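Local coordinates for protein glucuronan lyase A (Trichoderma reesei, PDB 2ZZJ) that probably cleaves beta-1,4-linked glucuronan chains from within as a polysaccharide lyase, and binds a calcium ion, at residues Gln118-Tyr123 with Arg140-Thr145; Ser86-Gln91 with Ser109-Ile114; Gly22-Val27 with Leu38-Thr43. One frame throughout, in Å; residues are numbered along the deposited sequence.

Overall arrangement
From the N terminus, contact 3 closes first: strands 23-27 and 37-43 form a hairpin whose second strand lies beside strand 216-227 in one antiparallel sheet of the beta-jelly roll, and it closes the loop carrying calcium ligands Lys33 and Ser36. Contact 2 follows, close to the centre of the molecule, pairing strands 86-95 and 106-115 in the other sheet. Contact 1 comes last, between strands 118-126 and 135-145. The three hairpins follow one another without nesting or crossing. Contacts 2 and 1 are neighbours, with centres about 9 Å apart, because strands 106-115 and 118-126 pair in turn; contact 3 stands apart, its centre about 17 Å from that of contact 2.

Contact 1 (Gln118-Tyr123 with Arg140-Thr145); sequences QLYSRY and RPNLAT
Antiparallel pairing brings Ser121 opposite Arg140, with the strand directions 178° apart and the short axes approaching to 4.9 Å. Two backbone bonds hold this pair: Ser121 N reaches Arg140 O at 3.0 Å, and Arg140 N returns to Ser121 O at 2.8 Å. Beyond it the partner chain turns a corner at Leu143, yet contact persists, since Leu143 N donates to Leu119 O and Leu119 N to Ala144 O. The two segments belong to a beta hairpin in one sheet of the jelly roll, formed by strands 118-126 and 135-145, and this corner falls near the end of its second strand. Over one face of the Tyr120 ring lies Pro141, whose CB makes a CH-pi contact 3.9 Å from the ring centroid, 25° off the normal; Pro141 CA stands over the centre of the same face. Asn142 CG stands anti to its carbonyl carbon (chi1 -51°), and the side chain runs beside Tyr120 with its amide plane steeply turned to the ring; one water bridges the pair, 3.1 Å from Tyr120 OH and 3.0 Å from Asn142 ND2, which donates to it. On the other side of the sheet, Leu143 CD1 packs against Ser121 CB at 3.8 Å, while Ser121 OG bonds to Met111 O. Arg140 turns its guanidinium to Glu180, forming a salt bridge through NE, and Tyr123 OH hydrogen-bonds to the same carboxylate.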
ATOM      1  N   GLN A 118       6.276 -13.354  -1.648  1.00 17.97           N
ATOM      2  CA  GLN A 118       7.153 -12.433  -0.949  1.00 17.92           C
ATOM      3  C   GLN A 118       6.543 -11.037  -0.882  1.00 17.75           C
ATOM      4  O   GLN A 118       5.970 -10.579  -1.870  1.00 17.25           O
ATOM      5  CB  GLN A 118       8.479 -12.376  -1.697  1.00 18.93           C
ATOM      6  CG  GLN A 118       9.246 -13.715  -1.672  1.00 20.68           C
ATOM      7  CD  GLN A 118       9.760 -14.012  -0.270  1.00 21.73           C
ATOM      8  OE1 GLN A 118       9.565 -15.109   0.264  1.00 25.75           O
ATOM      9  NE2 GLN A 118      10.333 -13.010   0.357  1.00 20.77           N
ATOM     10  N   LEU A 119       6.677 -10.387   0.278  1.00 16.66           N
ATOM     11  CA  LEU A 119       6.375  -8.953   0.423  1.00 15.96           C
ATOM     12  C   LEU A 119       7.486  -8.111  -0.176  1.00 15.93           C
ATOM     13  O   LEU A 119       8.659  -8.259   0.213  1.00 16.46           O
ATOM     14  CB  LEU A 119       6.270  -8.568   1.883  1.00 15.76           C
ATOM     15  CG  LEU A 119       5.576  -7.250   2.253  1.00 16.87           C
ATOM     16  CD1 LEU A 119       4.089  -7.390   2.040  1.00 16.36           C
ATOM     17  CD2 LEU A 119       5.879  -6.867   3.700  1.00 16.55           C
ATOM     18  N   TYR A 120       7.113  -7.220  -1.085  1.00 14.98           N
ATOM     19  CA  TYR A 120       8.022  -6.240  -1.662  1.00 16.15           C
ATOM     20  C   TYR A 120       7.631  -4.821  -1.246  1.00 15.35           C
ATOM     21  O   TYR A 120       6.446  -4.537  -1.047  1.00 14.34           O
ATOM     22  CB  TYR A 120       7.866  -6.273  -3.179  1.00 17.35           C
ATOM     23  CG  TYR A 120       8.674  -7.323  -3.903  1.00 19.41           C
ATOM     24  CD1 TYR A 120       9.481  -6.953  -4.984  1.00 22.02           C
ATOM     25  CD2 TYR A 120       8.609  -8.671  -3.532  1.00 20.05           C
ATOM     26  CE1 TYR A 120      10.233  -7.898  -5.679  1.00 21.95           C
ATOM     27  CE2 TYR A 120       9.364  -9.639  -4.239  1.00 23.06           C
ATOM     28  CZ  TYR A 120      10.165  -9.226  -5.305  1.00 21.96           C
ATOM     29  OH  TYR A 120      10.911 -10.172  -6.010  1.00 23.55           O
ATOM     30  N   SER A 121       8.594  -3.901  -1.192  1.00 15.77           N
ATOM     31  CA  SER A 121       8.227  -2.489  -1.098  1.00 15.41           C
ATOM     32  C   SER A 121       9.212  -1.673  -1.890  1.00 18.04           C
ATOM     33  O   SER A 121      10.111  -2.240  -2.526  1.00 17.75           O
ATOM     34  CB  SER A 121       8.108  -1.990   0.355  1.00 16.75           C
ATOM     35  OG  SER A 121       7.478  -0.701   0.381  1.00 14.96           O
ATOM     36  N   ARG A 122       9.032  -0.359  -1.882  1.00 17.89           N
ATOM     37  CA  ARG A 122       9.939   0.536  -2.599  1.00 18.99           C
ATOM     38  C   ARG A 122       9.774   1.920  -2.053  1.00 20.38           C
ATOM     39  O   ARG A 122       8.816   2.184  -1.340  1.00 19.67           O
ATOM     40  CB  ARG A 122       9.561   0.565  -4.078  1.00 18.80           C
ATOM     41  CG  ARG A 122       8.265   1.247  -4.346  1.00 18.24           C
ATOM     42  CD  ARG A 122       7.852   1.176  -5.804  1.00 18.72           C
ATOM     43  NE  ARG A 122       7.126   2.380  -6.160  1.00 17.93           N
ATOM     44  CZ  ARG A 122       6.830   2.742  -7.407  1.00 22.96           C
ATOM     45  NH1 ARG A 122       6.162   3.860  -7.634  1.00 20.77           N
ATOM     46  NH2 ARG A 122       7.208   1.983  -8.441  1.00 22.25           N
ATOM     47  N   TYR A 123      10.720   2.805  -2.363  1.00 20.22           N
ATOM     48  CA  TYR A 123      10.494   4.222  -2.212  1.00 22.73           C
ATOM     49  C   TYR A 123      11.019   4.878  -3.483  1.00 23.85           C
ATOM     50  O   TYR A 123      11.770   4.245  -4.254  1.00 23.51           O
ATOM     51  CB  TYR A 123      11.184   4.785  -0.966  1.00 23.45           C
ATOM     52  CG  TYR A 123      12.667   4.460  -0.832  1.00 23.03           C
ATOM     53  CD1 TYR A 123      13.659   5.312  -1.364  1.00 26.22           C
ATOM     54  CD2 TYR A 123      13.082   3.327  -0.174  1.00 23.06           C
ATOM     55  CE1 TYR A 123      15.040   5.008  -1.234  1.00 26.19           C
ATOM     56  CE2 TYR A 123      14.445   3.011  -0.037  1.00 24.44           C
ATOM     57  CZ  TYR A 123      15.428   3.864  -0.574  1.00 26.93           C
ATOM     58  OH  TYR A 123      16.785   3.523  -0.424  1.00 27.43           O
ATOM     59  N   ARG A 140      12.842  -2.820  -2.776  1.00 24.14           N
ATOM     60  CA  ARG A 140      13.363  -3.662  -1.727  1.00 24.27           C
ATOM     61  C   ARG A 140      12.578  -4.970  -1.711  1.00 23.79           C
ATOM     62  O   ARG A 140      11.434  -4.993  -1.215  1.00 23.63           O
ATOM     63  CB  ARG A 140      13.285  -2.937  -0.377  1.00 23.70           C
ATOM     64  CG  ARG A 140      14.177  -1.672  -0.306  1.00 26.05           C
ATOM     65  CD  ARG A 140      15.658  -2.063  -0.511  1.00 28.90           C
ATOM     66  NE  ARG A 140      16.588  -0.947  -0.327  1.00 30.16           N
ATOM     67  CZ  ARG A 140      17.819  -0.896  -0.844  1.00 30.60           C
ATOM     68  NH1 ARG A 140      18.296  -1.894  -1.609  1.00 28.25           N
ATOM     69  NH2 ARG A 140      18.576   0.162  -0.604  1.00 28.53           N
ATOM     70  N   PRO A 141      13.153  -6.043  -2.304  1.00 23.39           N
ATOM     71  CA  PRO A 141      12.402  -7.260  -2.493  1.00 22.24           C
ATOM     72  C   PRO A 141      12.480  -8.167  -1.284  1.00 22.13           C
ATOM     73  O   PRO A 141      13.322  -7.951  -0.412  1.00 22.73           O
ATOM     74  CB  PRO A 141      13.134  -7.913  -3.672  1.00 23.28           C
ATOM     75  CG  PRO A 141      14.581  -7.548  -3.416  1.00 23.34           C
ATOM     76  CD  PRO A 141      14.524  -6.149  -2.872  1.00 23.55           C
ATOM     77  N   ASN A 142      11.603  -9.167  -1.251  1.00 20.44           N
ATOM     78  CA  ASN A 142      11.708 -10.322  -0.376  1.00 20.14           C
ATOM     79  C   ASN A 142      11.842  -9.910   1.075  1.00 20.28           C
ATOM     80  O   ASN A 142      12.659 -10.467   1.815  1.00 20.21           O
ATOM     81  CB  ASN A 142      12.896 -11.221  -0.793  1.00 19.95           C
ATOM     82  CG  ASN A 142      12.865 -11.551  -2.273  1.00 21.29           C
ATOM     83  OD1 ASN A 142      11.835 -11.994  -2.789  1.00 20.02           O
ATOM     84  ND2 ASN A 142      13.993 -11.336  -2.968  1.00 24.13           N
ATOM     85  N   LEU A 143      11.032  -8.934   1.479  1.00 19.25           N
ATOM     86  CA  LEU A 143      11.070  -8.469   2.867  1.00 18.31           C
ATOM     87  C   LEU A 143      10.636  -9.535   3.837  1.00 18.73           C
ATOM     88  O   LEU A 143      11.136  -9.607   4.979  1.00 18.11           O
ATOM     89  CB  LEU A 143      10.214  -7.219   3.049  1.00 19.32           C
ATOM     90  CG  LEU A 143      10.558  -6.032   2.157  1.00 20.01           C
ATOM     91  CD1 LEU A 143       9.489  -4.953   2.236  1.00 22.88           C
ATOM     92  CD2 LEU A 143      11.913  -5.482   2.598  1.00 25.08           C
ATOM     93  N   ALA A 144       9.674 -10.345   3.408  1.00 17.77           N
ATOM     94  CA  ALA A 144       9.137 -11.414   4.219  1.00 18.64           C
ATOM     95  C   ALA A 144       8.372 -12.365   3.353  1.00 19.12           C
ATOM     96  O   ALA A 144       7.700 -11.954   2.394  1.00 18.03           O
ATOM     97  CB  ALA A 144       8.194 -10.885   5.298  1.00 18.90           C
ATOM     98  N   THR A 145       8.454 -13.639   3.717  1.00 19.13           N
ATOM     99  CA  THR A 145       7.584 -14.670   3.170  1.00 19.39           C
ATOM    100  C   THR A 145       6.173 -14.498   3.728  1.00 19.11           C
ATOM    101  O   THR A 145       5.955 -14.370   4.955  1.00 19.85           O
ATOM    102  CB  THR A 145       8.127 -16.091   3.525  1.00 20.40           C
ATOM    103  OG1 THR A 145       9.460 -16.188   3.026  1.00 24.47           O
ATOM    104  CG2 THR A 145       7.299 -17.133   2.863  1.00 21.67           C
TER
HETATM  105  O   HOH W   1      13.807 -11.406  -5.963  1.00 33.75           O

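Contact 2 (Ser86-Gln91 with Ser109-Ile114); sequences SYNIAQ and STMIWI
Ile112 O receives two backbone N-H groups from the facing strand, Ile89 N at 2.8 Å and Ala90 N at 3.3 Å, which makes this a classic beta bulge in an antiparallel hairpin. The packing is close around it. Ile89 carries CG1 between its backbone N and carbonyl carbon (chi1 61°), where CG1 meets Ile112 CG2 at 3.9 Å, while its other branch, CG2, approaches Ile114 CG1. Ala90 CB adds to the same apolar layer by lying against Ile112 CB, and Phe72 and Phe74 of strand 66-76 cover it, so that it belongs to the jelly-roll interior. The face bearing Asn88, Gln91, Met111 and Trp113 is more polar, and here Trp113 alone is partly exposed. Met111 CE touches two amide oxygens, 3.5 Å from Asn88 OD1 and 3.7 Å from Gln91 OE1; Gln91 runs alongside the methionine, whereas Asn88 crosses it at about a right angle. Ser86 OG comes obliquely to the indole, 3.3 Å from Trp113 CD1, and bonds to Asn202. Trp113 gives its NE1 to Gln115. Asn88 ND2 donates to Ala90 O at 2.9 Å from well above the carbonyl plane, and Ile112 N reaches that oxygen from the opposite face. Each of the two carbonyl oxygens thus takes two donors, one of each pair long or steeply out of plane, so the bulge probably keeps its carbonyls satisfied, and the asparagine amide probably helps to hold it.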
ATOM      1  N   SER A  86       2.637  -8.890  -9.793  1.00 18.23           N
ATOM      2  CA  SER A  86       2.365  -8.083  -8.602  1.00 16.49           C
ATOM      3  C   SER A  86       0.884  -8.016  -8.306  1.00 15.84           C
ATOM      4  O   SER A  86       0.090  -7.769  -9.205  1.00 15.77           O
ATOM      5  CB  SER A  86       2.868  -6.654  -8.805  1.00 16.45           C
ATOM      6  OG  SER A  86       2.277  -5.762  -7.857  1.00 17.40           O
ATOM      7  N   TYR A  87       0.536  -8.207  -7.037  1.00 14.94           N
ATOM      8  CA  TYR A  87      -0.770  -7.791  -6.480  1.00 13.78           C
ATOM      9  C   TYR A  87      -0.430  -6.789  -5.384  1.00 13.74           C
ATOM     10  O   TYR A  87       0.205  -7.138  -4.392  1.00 11.24           O
ATOM     11  CB  TYR A  87      -1.592  -8.976  -5.949  1.00 13.84           C
ATOM     12  CG  TYR A  87      -1.998  -9.922  -7.059  1.00 14.09           C
ATOM     13  CD1 TYR A  87      -3.171  -9.701  -7.774  1.00 14.88           C
ATOM     14  CD2 TYR A  87      -1.165 -11.001  -7.433  1.00 14.53           C
ATOM     15  CE1 TYR A  87      -3.545 -10.555  -8.816  1.00 14.87           C
ATOM     16  CE2 TYR A  87      -1.530 -11.863  -8.482  1.00 14.76           C
ATOM     17  CZ  TYR A  87      -2.718 -11.617  -9.171  1.00 15.78           C
ATOM     18  OH  TYR A  87      -3.129 -12.417 -10.224  1.00 13.93           O
ATOM     19  N   ASN A  88      -0.790  -5.532  -5.619  1.00 12.86           N
ATOM     20  CA  ASN A  88      -0.402  -4.458  -4.723  1.00 12.54           C
ATOM     21  C   ASN A  88      -1.395  -4.448  -3.566  1.00 11.84           C
ATOM     22  O   ASN A  88      -2.591  -4.678  -3.775  1.00 11.95           O
ATOM     23  CB  ASN A  88      -0.423  -3.123  -5.464  1.00 13.01           C
ATOM     24  CG  ASN A  88       0.415  -2.066  -4.768  1.00 13.66           C
ATOM     25  OD1 ASN A  88       1.651  -2.031  -4.902  1.00 13.45           O
ATOM     26  ND2 ASN A  88      -0.250  -1.196  -4.015  1.00 11.76           N
ATOM     27  N   ILE A  89      -0.900  -4.218  -2.351  1.00 11.53           N
ATOM     28  CA  ILE A  89      -1.779  -4.236  -1.181  1.00 11.93           C
ATOM     29  C   ILE A  89      -1.900  -2.883  -0.427  1.00 10.89           C
ATOM     30  O   ILE A  89      -2.831  -2.726   0.377  1.00 10.74           O
ATOM     31  CB  ILE A  89      -1.456  -5.375  -0.181  1.00 13.51           C
ATOM     32  CG1 ILE A  89      -0.025  -5.244   0.397  1.00 12.29           C
ATOM     33  CG2 ILE A  89      -1.650  -6.789  -0.849  1.00 11.66           C
ATOM     34  CD1 ILE A  89       0.255  -6.268   1.557  1.00 13.79           C
ATOM     35  N   ALA A  90      -0.961  -1.953  -0.659  1.00 10.62           N
ATOM     36  CA  ALA A  90      -1.019  -0.591  -0.058  1.00 10.83           C
ATOM     37  C   ALA A  90      -0.161   0.354  -0.878  1.00 12.17           C
ATOM     38  O   ALA A  90       0.814  -0.082  -1.543  1.00 12.14           O
ATOM     39  CB  ALA A  90      -0.510  -0.611   1.391  1.00 10.96           C
ATOM     40  N   GLN A  91      -0.486   1.645  -0.849  1.00 12.33           N
ATOM     41  CA  GLN A  91       0.376   2.588  -1.576  1.00 13.14           C
ATOM     42  C   GLN A  91       0.178   3.989  -1.101  1.00 12.90           C
ATOM     43  O   GLN A  91      -0.937   4.333  -0.647  1.00 13.54           O
ATOM     44  CB  GLN A  91       0.109   2.531  -3.082  1.00 12.03           C
ATOM     45  CG  GLN A  91      -1.324   2.765  -3.528  1.00 14.03           C
ATOM     46  CD  GLN A  91      -1.430   3.016  -5.048  1.00 14.97           C
ATOM     47  OE1 GLN A  91      -0.466   3.448  -5.677  1.00 18.74           O
ATOM     48  NE2 GLN A  91      -2.590   2.731  -5.623  1.00 16.71           N
ATOM     49  N   SER A 109       4.361   6.868  -4.714  1.00 18.41           N
ATOM     50  CA  SER A 109       5.718   6.792  -4.208  1.00 18.83           C
ATOM     51  C   SER A 109       5.989   5.409  -3.625  1.00 18.46           C
ATOM     52  O   SER A 109       6.295   4.441  -4.356  1.00 18.38           O
ATOM     53  CB  SER A 109       6.008   7.915  -3.195  1.00 18.80           C
ATOM     54  OG  SER A 109       5.082   7.951  -2.112  1.00 19.88           O
ATOM     55  N   THR A 110       5.900   5.310  -2.307  1.00 17.28           N
ATOM     56  CA  THR A 110       6.113   4.022  -1.675  1.00 16.51           C
ATOM     57  C   THR A 110       4.893   3.137  -1.956  1.00 16.13           C
ATOM     58  O   THR A 110       3.743   3.598  -1.897  1.00 15.08           O
ATOM     59  CB  THR A 110       6.427   4.157  -0.168  1.00 16.43           C
ATOM     60  OG1 THR A 110       7.829   4.483   0.004  1.00 16.86           O
ATOM     61  CG2 THR A 110       6.148   2.877   0.593  1.00 15.88           C
ATOM     62  N   MET A 111       5.172   1.871  -2.283  1.00 15.35           N
ATOM     63  CA  MET A 111       4.124   0.876  -2.553  1.00 15.93           C
ATOM     64  C   MET A 111       4.481  -0.398  -1.831  1.00 14.84           C
ATOM     65  O   MET A 111       5.679  -0.693  -1.584  1.00 15.98           O
ATOM     66  CB  MET A 111       3.956   0.593  -4.070  1.00 15.25           C
ATOM     67  CG  MET A 111       3.545   1.829  -4.898  1.00 15.95           C
ATOM     68  SD  MET A 111       3.570   1.461  -6.694  1.00 18.60           S
ATOM     69  CE  MET A 111       1.914   0.874  -6.885  1.00 17.91           C
ATOM     70  N   ILE A 112       3.451  -1.161  -1.477  1.00 13.08           N
ATOM     71  CA  ILE A 112       3.667  -2.442  -0.831  1.00 12.32           C
ATOM     72  C   ILE A 112       2.910  -3.480  -1.625  1.00 12.09           C
ATOM     73  O   ILE A 112       1.726  -3.303  -1.912  1.00 10.95           O
ATOM     74  CB  ILE A 112       3.183  -2.427   0.664  1.00 12.54           C
ATOM     75  CG1 ILE A 112       3.814  -1.224   1.410  1.00 12.66           C
ATOM     76  CG2 ILE A 112       3.470  -3.828   1.323  1.00 11.18           C
ATOM     77  CD1 ILE A 112       3.499  -1.098   2.891  1.00 13.61           C
ATOM     78  N   TRP A 113       3.577  -4.577  -1.991  1.00 12.94           N
ATOM     79  CA  TRP A 113       2.926  -5.576  -2.829  1.00 12.87           C
ATOM     80  C   TRP A 113       3.402  -6.987  -2.558  1.00 13.85           C
ATOM     81  O   TRP A 113       4.377  -7.166  -1.845  1.00 13.22           O
ATOM     82  CB  TRP A 113       3.033  -5.225  -4.322  1.00 13.06           C
ATOM     83  CG  TRP A 113       4.423  -5.290  -4.991  1.00 14.30           C
ATOM     84  CD1 TRP A 113       4.885  -6.290  -5.827  1.00 15.56           C
ATOM     85  CD2 TRP A 113       5.445  -4.277  -4.989  1.00 15.69           C
ATOM     86  NE1 TRP A 113       6.141  -5.977  -6.297  1.00 14.66           N
ATOM     87  CE2 TRP A 113       6.510  -4.755  -5.806  1.00 14.39           C
ATOM     88  CE3 TRP A 113       5.573  -3.011  -4.372  1.00 14.10           C
ATOM     89  CZ2 TRP A 113       7.678  -4.012  -6.030  1.00 13.39           C
ATOM     90  CZ3 TRP A 113       6.753  -2.275  -4.575  1.00 15.29           C
ATOM     91  CH2 TRP A 113       7.792  -2.796  -5.409  1.00 15.60           C
ATOM     92  N   ILE A 114       2.636  -7.948  -3.078  1.00 14.81           N
ATOM     93  CA  ILE A 114       3.000  -9.389  -3.095  1.00 16.26           C
ATOM     94  C   ILE A 114       3.525  -9.740  -4.481  1.00 16.13           C
ATOM     95  O   ILE A 114       2.883  -9.423  -5.472  1.00 15.75           O
ATOM     96  CB  ILE A 114       1.742 -10.308  -2.804  1.00 16.20           C
ATOM     97  CG1 ILE A 114       0.993  -9.866  -1.535  1.00 18.44           C
ATOM     98  CG2 ILE A 114       2.159 -11.764  -2.608  1.00 16.23           C
ATOM     99  CD1 ILE A 114       1.820  -9.939  -0.274  1.00 18.72           C
TER

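Contact 3 (Gly22-Val27 with Leu38-Thr43); sequences GTVSEV and LKMTQT
Thr23 and Thr41 face each other across a hydrogen-bonded pair of antiparallel strands, and their hydroxyls meet in a short bond of 2.6 Å between Thr23 OG1 and Thr41 OG1. Each OG1 sits between its own backbone N and carbonyl carbon (chi1 65° in Thr23, 82° in Thr41), and the two side chains approach at a slant. A water extends the polar row: it is 2.7 Å from Thr23 OG1 and also bonds to Ser25 OG, while donating to Lys39 O. Lys39 starts extended and bends at chi3 (64°), after which CE lies 3.8 Å from Ser25 OG. A second water links that hydroxyl to Lys39 NZ, though its bond to the amine is weak. Val27 crosses the lysine at about a right angle, CG1 resting on Lys39 CB at 3.8 Å. On the reverse face Val24 and Met40 lie side by side, turned inward, with Val24 CG2 4.0 Å from Met40 CG and Val56 of strand 53-63 against both. Glu26 and Leu38 run alongside each other too, Glu26 CG 3.9 Å from Leu38 CD2; the glutamate's OE2 accepts from Leu10 N. At the far end, Gly22 CA lies 3.4 Å from Gln42 NE2, which donates to Glu19 O. Strand 23-27 thus pairs with strand 37-43 at the edge of one jelly-roll sheet, and their loop supplies calcium ligands Lys33 and Ser36; Asp7 and Asp222 complete the site.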
ATOM      1  N   GLY A  22     -14.610  -4.834  -9.095  1.00 22.30           N
ATOM      2  CA  GLY A  22     -14.087  -4.874  -7.709  1.00 21.37           C
ATOM      3  C   GLY A  22     -15.150  -4.636  -6.646  1.00 21.80           C
ATOM      4  O   GLY A  22     -16.166  -3.964  -6.902  1.00 21.67           O
ATOM      5  N   THR A  23     -14.934  -5.188  -5.454  1.00 20.00           N
ATOM      6  CA  THR A  23     -15.794  -4.923  -4.297  1.00 19.87           C
ATOM      7  C   THR A  23     -14.938  -4.477  -3.116  1.00 20.02           C
ATOM      8  O   THR A  23     -13.744  -4.783  -3.067  1.00 17.98           O
ATOM      9  CB  THR A  23     -16.669  -6.146  -3.892  1.00 20.97           C
ATOM     10  OG1 THR A  23     -15.856  -7.244  -3.446  1.00 19.95           O
ATOM     11  CG2 THR A  23     -17.558  -6.609  -5.082  1.00 20.99           C
ATOM     12  N   VAL A  24     -15.545  -3.732  -2.200  1.00 18.75           N
ATOM     13  CA  VAL A  24     -14.968  -3.399  -0.891  1.00 18.43           C
ATOM     14  C   VAL A  24     -16.157  -3.442   0.046  1.00 19.73           C
ATOM     15  O   VAL A  24     -17.126  -2.663  -0.121  1.00 20.05           O
ATOM     16  CB  VAL A  24     -14.353  -1.977  -0.841  1.00 17.25           C
ATOM     17  CG1 VAL A  24     -13.882  -1.620   0.587  1.00 16.48           C
ATOM     18  CG2 VAL A  24     -13.167  -1.817  -1.833  1.00 16.95           C
ATOM     19  N   SER A  25     -16.122  -4.334   1.017  1.00 20.08           N
ATOM     20  CA  SER A  25     -17.259  -4.465   1.920  1.00 21.90           C
ATOM     21  C   SER A  25     -16.821  -4.740   3.343  1.00 21.98           C
ATOM     22  O   SER A  25     -15.675  -5.159   3.568  1.00 21.63           O
ATOM     23  CB  SER A  25     -18.169  -5.593   1.423  1.00 22.39           C
ATOM     24  OG  SER A  25     -17.464  -6.813   1.432  1.00 25.40           O
ATOM     25  N   GLU A  26     -17.724  -4.523   4.304  1.00 21.62           N
ATOM     26  CA  GLU A  26     -17.471  -4.920   5.696  1.00 22.53           C
ATOM     27  C   GLU A  26     -17.929  -6.332   5.937  1.00 23.53           C
ATOM     28  O   GLU A  26     -19.008  -6.727   5.462  1.00 23.45           O
ATOM     29  CB  GLU A  26     -18.222  -3.999   6.673  1.00 22.87           C
ATOM     30  CG  GLU A  26     -17.943  -2.587   6.468  1.00 23.29           C
ATOM     31  CD  GLU A  26     -18.699  -1.699   7.424  1.00 26.81           C
ATOM     32  OE1 GLU A  26     -19.742  -2.146   7.970  1.00 32.31           O
ATOM     33  OE2 GLU A  26     -18.266  -0.553   7.611  1.00 24.06           O
ATOM     34  N   VAL A  27     -17.109  -7.109   6.654  1.00 22.41           N
ATOM     35  CA  VAL A  27     -17.436  -8.487   6.987  1.00 22.49           C
ATOM     36  C   VAL A  27     -17.222  -8.690   8.481  1.00 22.95           C
ATOM     37  O   VAL A  27     -16.508  -7.909   9.114  1.00 22.00           O
ATOM     38  CB  VAL A  27     -16.564  -9.491   6.166  1.00 22.07           C
ATOM     39  CG1 VAL A  27     -16.766  -9.270   4.662  1.00 20.68           C
ATOM     40  CG2 VAL A  27     -15.042  -9.378   6.549  1.00 20.02           C
ATOM     41  N   LEU A  38     -12.441  -5.318   6.673  1.00 15.47           N
ATOM     42  CA  LEU A  38     -12.789  -4.984   5.303  1.00 15.01           C
ATOM     43  C   LEU A  38     -12.325  -6.069   4.384  1.00 15.15           C
ATOM     44  O   LEU A  38     -11.227  -6.580   4.571  1.00 14.10           O
ATOM     45  CB  LEU A  38     -12.146  -3.667   4.885  1.00 14.63           C
ATOM     46  CG  LEU A  38     -12.654  -2.443   5.652  1.00 16.43           C
ATOM     47  CD1 LEU A  38     -11.868  -1.180   5.264  1.00 16.33           C
ATOM     48  CD2 LEU A  38     -14.163  -2.218   5.412  1.00 17.08           C
ATOM     49  N   LYS A  39     -13.167  -6.432   3.414  1.00 14.84           N
ATOM     50  CA  LYS A  39     -12.803  -7.411   2.385  1.00 15.65           C
ATOM     51  C   LYS A  39     -12.711  -6.691   1.045  1.00 15.64           C
ATOM     52  O   LYS A  39     -13.663  -6.018   0.634  1.00 15.80           O
ATOM     53  CB  LYS A  39     -13.845  -8.530   2.304  1.00 16.04           C
ATOM     54  CG  LYS A  39     -13.503  -9.590   1.257  1.00 15.90           C
ATOM     55  CD  LYS A  39     -14.512 -10.736   1.246  1.00 18.79           C
ATOM     56  CE  LYS A  39     -15.899 -10.231   0.841  1.00 23.15           C
ATOM     57  NZ  LYS A  39     -16.725 -11.437   0.429  1.00 27.98           N
ATOM     58  N   MET A  40     -11.565  -6.801   0.370  1.00 14.78           N
ATOM     59  CA  MET A  40     -11.376  -6.217  -0.956  1.00 14.53           C
ATOM     60  C   MET A  40     -11.291  -7.363  -1.955  1.00 15.29           C
ATOM     61  O   MET A  40     -10.565  -8.338  -1.715  1.00 14.98           O
ATOM     62  CB  MET A  40     -10.068  -5.413  -1.046  1.00 15.22           C
ATOM     63  CG  MET A  40     -10.121  -3.996  -0.443  1.00 15.20           C
ATOM     64  SD  MET A  40     -10.614  -4.011   1.261  1.00 15.89           S
ATOM     65  CE  MET A  40      -9.975  -2.402   1.745  1.00 13.77           C
ATOM     66  N   THR A  41     -12.028  -7.259  -3.054  1.00 15.14           N
ATOM     67  CA  THR A  41     -11.916  -8.266  -4.142  1.00 14.93           C
ATOM     68  C   THR A  41     -11.707  -7.603  -5.491  1.00 15.61           C
ATOM     69  O   THR A  41     -12.120  -6.429  -5.714  1.00 14.89           O
ATOM     70  CB  THR A  41     -13.127  -9.249  -4.192  1.00 15.47           C
ATOM     71  OG1 THR A  41     -14.229  -8.646  -4.893  1.00 15.30           O
ATOM     72  CG2 THR A  41     -13.544  -9.662  -2.794  1.00 13.40           C
ATOM     73  N   GLN A  42     -11.037  -8.326  -6.385  1.00 15.31           N
ATOM     74  CA  GLN A  42     -10.922  -7.904  -7.779  1.00 15.59           C
ATOM     75  C   GLN A  42     -11.104  -9.109  -8.701  1.00 17.37           C
ATOM     76  O   GLN A  42     -10.788 -10.242  -8.324  1.00 17.12           O
ATOM     77  CB  GLN A  42      -9.582  -7.224  -8.072  1.00 15.90           C
ATOM     78  CG  GLN A  42      -9.603  -5.694  -7.840  1.00 15.51           C
ATOM     79  CD  GLN A  42     -10.514  -5.014  -8.882  1.00 20.07           C
ATOM     80  OE1 GLN A  42     -10.799  -5.603  -9.936  1.00 20.46           O
ATOM     81  NE2 GLN A  42     -10.976  -3.791  -8.588  1.00 16.18           N
ATOM     82  N   THR A  43     -11.634  -8.867  -9.896  1.00 17.67           N
ATOM     83  CA  THR A  43     -11.972  -9.958 -10.818  1.00 19.13           C
ATOM     84  C   THR A  43     -11.413  -9.621 -12.178  1.00 20.53           C
ATOM     85  O   THR A  43     -11.694  -8.542 -12.730  1.00 20.49           O
ATOM     86  CB  THR A  43     -13.515 -10.168 -10.929  1.00 19.15           C
ATOM     87  OG1 THR A  43     -14.065 -10.500  -9.651  1.00 20.34           O
ATOM     88  CG2 THR A  43     -13.857 -11.300 -11.930  1.00 19.47           C
TER
HETATM   89  O   HOH W   2     -15.671  -7.158  -0.790  1.00 19.31           O
HETATM   90  O   HOH W   3     -19.010  -9.305   1.279  1.00 51.78           O